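Long-range contacts in putative short-chain dehydrogenase/reductase (Burkholderia xenovorans, PDB 5IZ4), which is a putative short-chain dehydrogenase/reductase, crystallised with ADP in its Rossmann nucleotide site, and may act as an NADPH-dependent 3-oxoacyl-[acyl-carrier-protein] reductase: residues V127-L132 against G178-L183; S160-N165 against A172-K177; A102-V107 against E122-V127. All coordinates share one frame; numbering follows the deposited sequence. Where two conformers were deposited one is given.

Contact 1 of 3, residues V127-L132 against G178-L183. With ADP (adenosine-5'-diphosphate), chain B.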
loop_
_atom_site.group_PDB
_atom_site.type_symbol
_atom_site.label_atom_id
_atom_site.label_comp_id
_atom_site.label_asym_id
_atom_site.label_seq_id
_atom_site.Cartn_x
_atom_site.Cartn_y
_atom_site.Cartn_z
ATOM N N VAL A 127 18.549 -7.620 -16.621
ATOM C CA VAL A 127 19.455 -6.932 -15.703
ATOM C C VAL A 127 18.756 -6.618 -14.393
ATOM O O VAL A 127 19.288 -6.866 -13.303
ATOM C CB VAL A 127 20.006 -5.643 -16.336
ATOM C CG1 VAL A 127 21.041 -5.015 -15.404
ATOM C CG2 VAL A 127 20.580 -5.899 -17.735
ATOM N N ASN A 128 17.555 -6.046 -14.475
ATOM C CA ASN A 128 16.970 -5.426 -13.298
ATOM C C ASN A 128 16.411 -6.451 -12.331
ATOM O O ASN A 128 16.406 -6.212 -11.115
ATOM C CB ASN A 128 15.870 -4.441 -13.714
ATOM C CG ASN A 128 16.409 -3.262 -14.485
ATOM O OD1 ASN A 128 17.610 -3.161 -14.735
ATOM N ND2 ASN A 128 15.523 -2.356 -14.876
ATOM N N LEU A 129 15.941 -7.591 -12.835
ATOM C CA LEU A 129 15.298 -8.573 -11.974
ATOM C C LEU A 129 16.089 -9.869 -11.924
ATOM O O LEU A 129 16.509 -10.278 -10.837
ATOM C CB LEU A 129 13.848 -8.823 -12.433
ATOM C CG LEU A 129 12.936 -9.648 -11.514
ATOM C CD1 LEU A 129 13.284 -11.148 -11.531
ATOM C CD2 LEU A 129 12.960 -9.089 -10.091
ATOM N N ILE A 130 16.291 -10.537 -13.066
ATOM C CA ILE A 130 17.035 -11.790 -13.059
ATOM C C ILE A 130 18.451 -11.553 -12.552
ATOM O O ILE A 130 18.949 -12.285 -11.690
ATOM C CB ILE A 130 17.040 -12.430 -14.459
ATOM C CG1 ILE A 130 15.602 -12.790 -14.856
ATOM C CG2 ILE A 130 17.958 -13.654 -14.453
ATOM C CD1 ILE A 130 15.434 -13.330 -16.257
ATOM N N GLY A 131 19.116 -10.515 -13.076
ATOM C CA GLY A 131 20.482 -10.243 -12.660
ATOM C C GLY A 131 20.577 -9.906 -11.186
ATOM O O GLY A 131 21.511 -10.329 -10.495
ATOM N N LEU A 132 19.599 -9.156 -10.681
ATOM C CA LEU A 132 19.575 -8.814 -9.266
ATOM C C LEU A 132 19.389 -10.063 -8.412
ATOM O O LEU A 132 20.084 -10.245 -7.405
ATOM C CB LEU A 132 18.472 -7.791 -9.023
ATOM C CG LEU A 132 18.257 -7.247 -7.605
ATOM C CD1 LEU A 132 17.760 -5.800 -7.661
ATOM C CD2 LEU A 132 17.275 -8.127 -6.851
ATOM N N GLY A 178 8.539 -3.199 -10.497
ATOM C CA GLY A 178 7.498 -3.835 -9.711
ATOM C C GLY A 178 7.884 -5.250 -9.322
ATOM O O GLY A 178 7.627 -5.693 -8.198
ATOM N N ALA A 179 8.518 -5.975 -10.245
ATOM C CA ALA A 179 9.007 -7.311 -9.924
ATOM C C ALA A 179 10.093 -7.256 -8.854
ATOM O O ALA A 179 10.140 -8.118 -7.967
ATOM C CB ALA A 179 9.536 -7.986 -11.194
ATOM N N VAL A 180 10.985 -6.261 -8.928
ATOM C CA VAL A 180 12.021 -6.123 -7.904
ATOM C C VAL A 180 11.381 -5.922 -6.533
ATOM O O VAL A 180 11.808 -6.516 -5.533
ATOM C CB VAL A 180 12.986 -4.970 -8.245
ATOM C CG1 VAL A 180 13.888 -4.660 -7.047
ATOM C CG2 VAL A 180 13.846 -5.331 -9.471
ATOM N N ASN A 181 10.339 -5.093 -6.469
ATOM C CA ASN A 181 9.662 -4.853 -5.196
ATOM C C ASN A 181 9.107 -6.150 -4.610
ATOM O O ASN A 181 9.300 -6.444 -3.425
ATOM C CB ASN A 181 8.556 -3.817 -5.388
ATOM C CG ASN A 181 9.106 -2.454 -5.768
ATOM O OD1 ASN A 181 10.304 -2.214 -5.654
ATOM N ND2 ASN A 181 8.229 -1.547 -6.196
ATOM N N THR A 182 8.419 -6.949 -5.432
ATOM C CA THR A 182 7.871 -8.211 -4.940
ATOM C C THR A 182 8.976 -9.204 -4.609
ATOM O O THR A 182 8.887 -9.935 -3.612
ATOM C CB THR A 182 6.931 -8.811 -5.983
ATOM O OG1 THR A 182 5.872 -7.885 -6.251
ATOM C CG2 THR A 182 6.345 -10.125 -5.489
ATOM N N LEU A 183 10.000 -9.279 -5.463
ATOM C CA LEU A 183 11.117 -10.183 -5.208
ATOM C C LEU A 183 11.767 -9.868 -3.867
ATOM O O LEU A 183 12.163 -10.776 -3.127
ATOM C CB LEU A 183 12.149 -10.074 -6.334
ATOM C CG LEU A 183 13.266 -11.117 -6.324
ATOM C CD1 LEU A 183 12.975 -12.214 -7.354
ATOM C CD2 LEU A 183 14.597 -10.450 -6.638
HETATM P PB ADP B . 21.631 5.062 -11.406
HETATM O O1B ADP B . 21.306 3.525 -11.360
HETATM O O2B ADP B . 22.864 5.534 -10.582
HETATM O O3B ADP B . 20.416 6.043 -11.389
HETATM P PA ADP B . 23.450 4.348 -13.739
HETATM O O1A ADP B . 23.046 3.866 -15.245
HETATM O O2A ADP B . 24.802 5.129 -13.744
HETATM O O3A ADP B . 22.166 5.064 -13.146
HETATM O "O5'" ADP B . 23.666 2.847 -13.076
HETATM C "C5'" ADP B . 23.466 1.638 -13.826
HETATM C "C4'" ADP B . 24.791 0.881 -13.709
HETATM O "O4'" ADP B . 24.585 -0.560 -13.990
HETATM C "C3'" ADP B . 25.879 1.354 -14.707
HETATM O "O3'" ADP B . 27.162 1.270 -14.155
HETATM C "C2'" ADP B . 25.716 0.277 -15.815
HETATM O "O2'" ADP B . 26.953 0.241 -16.529
HETATM C "C1'" ADP B . 25.518 -0.969 -14.971
HETATM N N9 ADP B . 24.961 -2.080 -15.769
HETATM C C8 ADP B . 24.071 -2.041 -16.855
HETATM N N7 ADP B . 23.826 -3.251 -17.300
HETATM C C5 ADP B . 24.562 -4.106 -16.504
HETATM C C6 ADP B . 24.706 -5.482 -16.499
HETATM N N6 ADP B . 24.045 -6.243 -17.406
HETATM N N1 ADP B . 25.507 -6.048 -15.589
HETATM C C2 ADP B . 26.157 -5.264 -14.711
HETATM N N3 ADP B . 26.080 -3.948 -14.651
HETATM C C4 ADP B . 25.268 -3.387 -15.558
#

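Contact 2 of 3, residues S160-N165 against A172-K177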
loop_
_atom_site.group_PDB
_atom_site.type_symbol
_atom_site.label_atom_id
_atom_site.label_comp_id
_atom_site.label_asym_id
_atom_site.label_seq_id
_atom_site.Cartn_x
_atom_site.Cartn_y
_atom_site.Cartn_z
ATOM N N SER A 160 12.787 1.611 -7.954
ATOM C CA SER A 160 12.463 2.925 -8.508
ATOM C C SER A 160 11.037 3.285 -8.134
ATOM O O SER A 160 10.180 2.405 -8.003
ATOM C CB SER A 160 12.606 2.949 -10.044
ATOM O OG SER A 160 12.157 4.185 -10.595
ATOM N N LEU A 161 10.794 4.592 -7.981
ATOM C CA LEU A 161 9.422 5.096 -7.944
ATOM C C LEU A 161 8.578 4.479 -9.057
ATOM O O LEU A 161 7.384 4.205 -8.868
ATOM C CB LEU A 161 9.432 6.619 -8.064
ATOM C CG LEU A 161 8.078 7.309 -8.168
ATOM C CD1 LEU A 161 7.248 6.992 -6.947
ATOM C CD2 LEU A 161 8.264 8.817 -8.321
ATOM N N ALA A 162 9.187 4.242 -10.224
ATOM C CA ALA A 162 8.450 3.646 -11.336
ATOM C C ALA A 162 7.822 2.307 -10.958
ATOM O O ALA A 162 6.751 1.962 -11.472
ATOM C CB ALA A 162 9.376 3.462 -12.550
ATOM N N GLY A 163 8.486 1.520 -10.106
ATOM C CA GLY A 163 7.916 0.245 -9.702
ATOM C C GLY A 163 6.683 0.413 -8.839
ATOM O O GLY A 163 5.800 -0.451 -8.830
ATOM N N LEU A 164 6.599 1.532 -8.119
ATOM C CA LEU A 164 5.477 1.785 -7.226
ATOM C C LEU A 164 4.240 2.256 -7.977
ATOM O O LEU A 164 3.132 1.783 -7.700
ATOM C CB LEU A 164 5.883 2.825 -6.181
ATOM C CG LEU A 164 6.952 2.351 -5.201
ATOM C CD1 LEU A 164 7.348 3.504 -4.268
ATOM C CD2 LEU A 164 6.432 1.150 -4.411
ATOM N N ASN A 165 4.394 3.178 -8.932
ATOM C CA ASN A 165 3.226 3.812 -9.543
ATOM C C ASN A 165 3.154 3.674 -11.062
ATOM O O ASN A 165 2.267 4.278 -11.674
ATOM C CB ASN A 165 3.151 5.296 -9.153
ATOM C CG ASN A 165 4.309 6.128 -9.713
ATOM O OD1 ASN A 165 5.149 5.635 -10.475
ATOM N ND2 ASN A 165 4.340 7.414 -9.345
ATOM N N ALA A 172 8.403 -1.144 -19.735
ATOM C CA ALA A 172 9.220 -2.321 -19.437
ATOM C C ALA A 172 10.080 -2.091 -18.202
ATOM O O ALA A 172 10.285 -3.006 -17.392
ATOM C CB ALA A 172 10.097 -2.684 -20.644
ATOM N N TYR A 173 10.596 -0.873 -18.043
ATOM C CA TYR A 173 11.358 -0.541 -16.844
ATOM C C TYR A 173 10.462 -0.575 -15.613
ATOM O O TYR A 173 10.807 -1.177 -14.587
ATOM C CB TYR A 173 11.997 0.840 -17.020
ATOM C CG TYR A 173 12.794 1.330 -15.840
ATOM C CD1 TYR A 173 14.125 0.965 -15.671
ATOM C CD2 TYR A 173 12.222 2.177 -14.897
ATOM C CE1 TYR A 173 14.868 1.432 -14.594
ATOM C CE2 TYR A 173 12.952 2.647 -13.816
ATOM C CZ TYR A 173 14.274 2.267 -13.670
ATOM O OH TYR A 173 15.005 2.729 -12.598
ATOM N N ALA A 174 9.288 0.040 -15.707
ATOM C CA ALA A 174 8.386 0.062 -14.559
ATOM C C ALA A 174 8.011 -1.357 -14.142
ATOM O O ALA A 174 8.039 -1.695 -12.953
ATOM C CB ALA A 174 7.139 0.877 -14.892
ATOM N N ALA A 175 7.663 -2.200 -15.118
ATOM C CA ALA A 175 7.312 -3.584 -14.813
ATOM C C ALA A 175 8.458 -4.293 -14.107
ATOM O O ALA A 175 8.241 -5.012 -13.121
ATOM C CB ALA A 175 6.931 -4.333 -16.090
ATOM N N SER A 176 9.690 -4.098 -14.592
ATOM C CA SER A 176 10.817 -4.802 -13.992
ATOM C C SER A 176 11.022 -4.367 -12.555
ATOM O O SER A 176 11.429 -5.179 -11.717
ATOM C CB SER A 176 12.103 -4.588 -14.818
ATOM O OG SER A 176 12.623 -3.275 -14.614
ATOM N N LYS A 177 10.692 -3.112 -12.236
ATOM C CA LYS A 177 10.894 -2.619 -10.877
ATOM C C LYS A 177 9.750 -3.035 -9.957
ATOM O O LYS A 177 9.962 -3.243 -8.750
ATOM C CB LYS A 177 11.075 -1.101 -10.909
ATOM C CG LYS A 177 12.339 -0.654 -11.637
ATOM C CD LYS A 177 13.616 -1.189 -10.985
ATOM C CE LYS A 177 14.843 -0.472 -11.551
ATOM N NZ LYS A 177 16.126 -0.867 -10.866
#

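Contact 3 of 3, residues A102-V107 against E122-V127. With ADP (adenosine-5'-diphosphate), chain B.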
loop_
_atom_site.group_PDB
_atom_site.type_symbol
_atom_site.label_atom_id
_atom_site.label_comp_id
_atom_site.label_asym_id
_atom_site.label_seq_id
_atom_site.Cartn_x
_atom_site.Cartn_y
_atom_site.Cartn_z
ATOM N N ALA A 102 23.166 -2.472 -10.243
ATOM C CA ALA A 102 23.218 -2.718 -11.676
ATOM C C ALA A 102 21.811 -2.638 -12.254
ATOM O O ALA A 102 20.864 -3.194 -11.687
ATOM C CB ALA A 102 23.833 -4.089 -11.951
ATOM N N GLY A 103 21.669 -1.928 -13.367
ATOM C CA GLY A 103 20.358 -1.830 -13.987
ATOM C C GLY A 103 20.457 -1.199 -15.355
ATOM O O GLY A 103 21.498 -0.662 -15.743
ATOM N N THR A 104 19.355 -1.280 -16.094
ATOM C CA THR A 104 19.327 -0.688 -17.420
ATOM C C THR A 104 17.913 -0.241 -17.747
ATOM O O THR A 104 16.941 -0.657 -17.110
ATOM C CB THR A 104 19.837 -1.661 -18.493
ATOM O OG1 THR A 104 20.061 -0.944 -19.712
ATOM C CG2 THR A 104 18.807 -2.746 -18.751
ATOM N N THR A 105 17.815 0.632 -18.740
ATOM C CA THR A 105 16.527 1.055 -19.271
ATOM C C THR A 105 16.750 1.673 -20.640
ATOM O O THR A 105 17.873 1.733 -21.146
ATOM C CB THR A 105 15.817 2.049 -18.345
ATOM O OG1 THR A 105 14.465 2.223 -18.795
ATOM C CG2 THR A 105 16.530 3.395 -18.331
ATOM N N ARG A 106 15.650 2.107 -21.243
ATOM C CA ARG A 106 15.669 2.941 -22.436
ATOM C C ARG A 106 14.380 3.743 -22.422
ATOM O O ARG A 106 13.313 3.185 -22.148
ATOM C CB ARG A 106 15.779 2.098 -23.708
ATOM C CG ARG A 106 15.803 2.910 -24.981
ATOM C CD ARG A 106 16.527 2.158 -26.098
ATOM N NE ARG A 106 15.893 0.881 -26.421
ATOM C CZ ARG A 106 14.828 0.754 -27.208
ATOM N NH1 ARG A 106 14.266 1.833 -27.745
ATOM N NH2 ARG A 106 14.317 -0.449 -27.456
ATOM N N VAL A 107 14.479 5.047 -22.676
ATOM C CA VAL A 107 13.294 5.898 -22.633
ATOM C C VAL A 107 12.398 5.576 -23.822
ATOM O O VAL A 107 12.807 5.716 -24.982
ATOM C CB VAL A 107 13.680 7.383 -22.628
ATOM C CG1 VAL A 107 12.426 8.251 -22.667
ATOM C CG2 VAL A 107 14.513 7.716 -21.400
ATOM N N GLU A 122 12.364 -8.127 -22.138
ATOM C CA GLU A 122 13.334 -9.110 -21.653
ATOM C C GLU A 122 14.693 -8.476 -21.376
ATOM O O GLU A 122 15.360 -8.848 -20.405
ATOM C CB GLU A 122 13.489 -10.272 -22.647
ATOM C CG GLU A 122 12.227 -11.104 -22.801
ATOM C CD GLU A 122 12.489 -12.519 -23.298
ATOM O OE1 GLU A 122 13.397 -12.700 -24.140
ATOM O OE2 GLU A 122 11.780 -13.451 -22.842
ATOM N N ARG A 123 15.121 -7.517 -22.212
ATOM C CA ARG A 123 16.437 -6.915 -22.021
ATOM C C ARG A 123 16.517 -6.221 -20.674
ATOM O O ARG A 123 17.509 -6.350 -19.946
ATOM C CB ARG A 123 16.735 -5.919 -23.142
ATOM C CG ARG A 123 18.180 -5.390 -23.148
ATOM C CD ARG A 123 18.342 -4.209 -24.101
ATOM N NE ARG A 123 17.647 -3.034 -23.578
ATOM C CZ ARG A 123 18.159 -2.207 -22.671
ATOM N NH1 ARG A 123 19.384 -2.416 -22.192
ATOM N NH2 ARG A 123 17.447 -1.165 -22.240
ATOM N N VAL A 124 15.466 -5.491 -20.318
ATOM C CA VAL A 124 15.442 -4.760 -19.057
ATOM C C VAL A 124 15.287 -5.719 -17.882
ATOM O O VAL A 124 15.922 -5.557 -16.830
ATOM C CB VAL A 124 14.307 -3.721 -19.099
ATOM C CG1 VAL A 124 14.127 -3.066 -17.760
ATOM C CG2 VAL A 124 14.588 -2.682 -20.178
ATOM N N TYR A 125 14.427 -6.731 -18.042
ATOM C CA TYR A 125 14.176 -7.678 -16.961
ATOM C C TYR A 125 15.418 -8.497 -16.656
ATOM O O TYR A 125 15.653 -8.871 -15.500
ATOM C CB TYR A 125 13.024 -8.597 -17.352
ATOM C CG TYR A 125 12.336 -9.346 -16.234
ATOM C CD1 TYR A 125 12.435 -10.728 -16.137
ATOM C CD2 TYR A 125 11.538 -8.679 -15.308
ATOM C CE1 TYR A 125 11.765 -11.434 -15.132
ATOM C CE2 TYR A 125 10.877 -9.363 -14.315
ATOM C CZ TYR A 125 10.994 -10.739 -14.220
ATOM O OH TYR A 125 10.308 -11.430 -13.221
ATOM N N ARG A 126 16.222 -8.768 -17.687
ATOM C CA ARG A 126 17.405 -9.592 -17.510
ATOM C C ARG A 126 18.391 -8.944 -16.547
ATOM O O ARG A 126 18.992 -9.630 -15.717
ATOM C CB ARG A 126 18.034 -9.850 -18.879
ATOM C CG ARG A 126 19.492 -10.230 -18.896
ATOM C CD ARG A 126 19.739 -11.685 -18.515
ATOM N NE ARG A 126 18.886 -12.667 -19.197
ATOM C CZ ARG A 126 18.959 -13.970 -18.946
ATOM N NH1 ARG A 126 19.861 -14.409 -18.069
ATOM N NH2 ARG A 126 18.154 -14.832 -19.558
ATOM N N VAL A 127 18.549 -7.620 -16.621
ATOM C CA VAL A 127 19.455 -6.932 -15.703
ATOM C C VAL A 127 18.756 -6.618 -14.393
ATOM O O VAL A 127 19.288 -6.866 -13.303
ATOM C CB VAL A 127 20.006 -5.643 -16.336
ATOM C CG1 VAL A 127 21.041 -5.015 -15.404
ATOM C CG2 VAL A 127 20.580 -5.899 -17.735
HETATM P PB ADP B . 21.631 5.062 -11.406
HETATM O O1B ADP B . 21.306 3.525 -11.360
HETATM O O2B ADP B . 22.864 5.534 -10.582
HETATM O O3B ADP B . 20.416 6.043 -11.389
HETATM P PA ADP B . 23.450 4.348 -13.739
HETATM O O1A ADP B . 23.046 3.866 -15.245
HETATM O O2A ADP B . 24.802 5.129 -13.744
HETATM O O3A ADP B . 22.166 5.064 -13.146
HETATM O "O5'" ADP B . 23.666 2.847 -13.076
HETATM C "C5'" ADP B . 23.466 1.638 -13.826
HETATM C "C4'" ADP B . 24.791 0.881 -13.709
HETATM O "O4'" ADP B . 24.585 -0.560 -13.990
HETATM C "C3'" ADP B . 25.879 1.354 -14.707
HETATM O "O3'" ADP B . 27.162 1.270 -14.155
HETATM C "C2'" ADP B . 25.716 0.277 -15.815
HETATM O "O2'" ADP B . 26.953 0.241 -16.529
HETATM C "C1'" ADP B . 25.518 -0.969 -14.971
HETATM N N9 ADP B . 24.961 -2.080 -15.769
HETATM C C8 ADP B . 24.071 -2.041 -16.855
HETATM N N7 ADP B . 23.826 -3.251 -17.300
HETATM C C5 ADP B . 24.562 -4.106 -16.504
HETATM C C6 ADP B . 24.706 -5.482 -16.499
HETATM N N6 ADP B . 24.045 -6.243 -17.406
HETATM N N1 ADP B . 25.507 -6.048 -15.589
HETATM C C2 ADP B . 26.157 -5.264 -14.711
HETATM N N3 ADP B . 26.080 -3.948 -14.651
HETATM C C4 ADP B . 25.268 -3.387 -15.558
HETATM O O HOH W 1 20.847 -5.978 -10.903
#

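Contact 1 of 3, residues V127-L132 against G178-L183
Leu129 and Val180 mark the closest backbone approach between helix 118-146 and helix 171-191, the two long helices that short-chain dehydrogenases lay side by side against one face of the Rossmann sheet. The short segments run 30° from parallel with their axes 9.2 Å apart, and the side chains that meet are apolar, with one methyl set against a backbone carbonyl. Leu129 does most of the bridging. Its CG lies anti to the backbone N (chi1 -170°), and the CD2 methyl beyond it reaches the backbone of the second helix, 3.6 Å from Ala179 C. The CB of Ala179 and the CB of Leu183 lie round the same methyl. A turn further on, Leu132 and Leu183 slide past each other in opposite directions, with Leu132 CD2 3.6 Å from Leu183 CD2, while the side chain of Leu132 crosses that of Val180 at about a right angle.

The first helix is not regular here. It widens into a pi-type turn over 127-131, where Leu132 N gives only a weak bond to Val127 O. Asn128 sits in this turn, probably at the position of the active-site asparagine of many relatives. Its OD1 accepts from Thr104 N and its ND2 pairs with Ser176 OG, so both ends of the amide are held. The second subunit, another copy of this protein, also reaches this contact: its Phe121 packs on Leu129 and its Ile171 on Leu183. The shortest approach is of a side-chain methyl to the first helix's backbone, Val180 CG2 3.2 Å from Asn128 O.

Contact 2 of 3, residues S160-N165 against A172-K177
Ser160 meets the phenol end of Tyr173, its CB 3.5 Å from Tyr173 OH. Ser160 OG lies at the edge of the ring near its plane, as does the CB of Ala162, 3.9 Å from Tyr173 CE2. Lys177 comes over a face instead: its CG stands 4.0 Å above the ring plane of Tyr173, offset toward the rim. The backbones are closest at Gly163, whose CA is 4.3 Å from Lys177 CA. Lys177 CB packs on that glycine, and the bare CA lets helix 161-165 settle onto helix 171-191 with axes 7.2 Å apart and a crossing angle of -86°. Beside it, Ala174 CB rests against Ala162 O.

Behind this shell, Ser160 is the N-cap of its short helix. With OG anti to the backbone N (chi1 174°), the hydroxyl oxygen accepts from Ala162 N at 3.0 Å in a fairly straight bond. Lys177 starts toward the short helix, bends at chi2 and leads its amine away to Val158 O. Ser176 OG donates to Tyr173 O at 2.8 Å, a carbonyl that also takes the helical bond from Lys177 N. Gly163 O accepts a bond from Thr182 OG1 of the second subunit.

A serine followed by Tyr-x-x-x-Lys on the next long helix, close to the nucleotide, is the signature of the short-chain dehydrogenases, consistent with Ser160, Tyr173 and Lys177 forming the catalytic centre as in relatives.

Contact 3 of 3, residues A102-V107 against E122-V127
Ala102 and Val127 are joined by a single water that donates both of its hydrogens, one to Ala102 O at 2.9 Å and the other to Val127 O at 3.0 Å, so a loop carbonyl and a helix carbonyl share one bridge. Next to it the Val127 side chain points at the loop. Its CG1 is anti to the backbone N (chi1 -175°) and packs 3.6 Å from Gly103 CA, and its CG2 lies against Thr104 CG2, the two side chains crossing at about a right angle.

The end of strand 97-100 of the Rossmann fold and the start of the loop together form the Asn-Cys-Ala-Gly version of the NNAG motif that lines the cofactor site in short-chain dehydrogenases. ADP is seen bound here. Gly103 N donates to the ribose O4' of ADP at 3.3 Å, Ala102 CB sits by N3 of the adenine, and Val127 CG2 comes to 3.5 Å from ADP N6. Loop and helix thus both touch the adenosine.

Farther along, the loop runs extended past the helix and Arg123 reaches across to it. The chain bends at chi3, and NH1 donates to Thr104 OG1 at 3.0 Å and 158°, with the hydroxyl close to the guanidinium plane. Thr104 turns OG1 anti to its own N, which puts CG2 in the crowded position between N and the carbonyl carbon, near both NH1 and Val127. The guanidinium keeps a second partner in Glu120, whose OE1 forms a salt bridge with Arg123 NE. That carboxylate probably offsets some of the repulsion between Arg123 and Arg106, whose NE stands 4.9 Å from Arg123 NH2. Arg106 CB comes nearer, 3.9 Å from Arg123 NH2.

In the fold
From the N terminus, contact 3 comes first: the loop after strand 97-100 returns as helix 118-146 and closes on it. That helix then enters contact 1, with Val127 belonging to both, and the chain passes through strand 153-158 before helix 171-191 completes the larger loop. Contact 2 closes entirely within this excursion, between the short helix 161-165 and the start of helix 171-191. Contacts 1 and 3 are therefore in series. Asn128 of contact 1 hydrogen-bonds to Thr104 of contact 3 and Ser176 of contact 2, and Tyr173 packs against Thr105. Contact 3 ties the nucleotide loop to helix 118-146, contact 1 that helix to 171-191, and contact 2 the short helix to the latter.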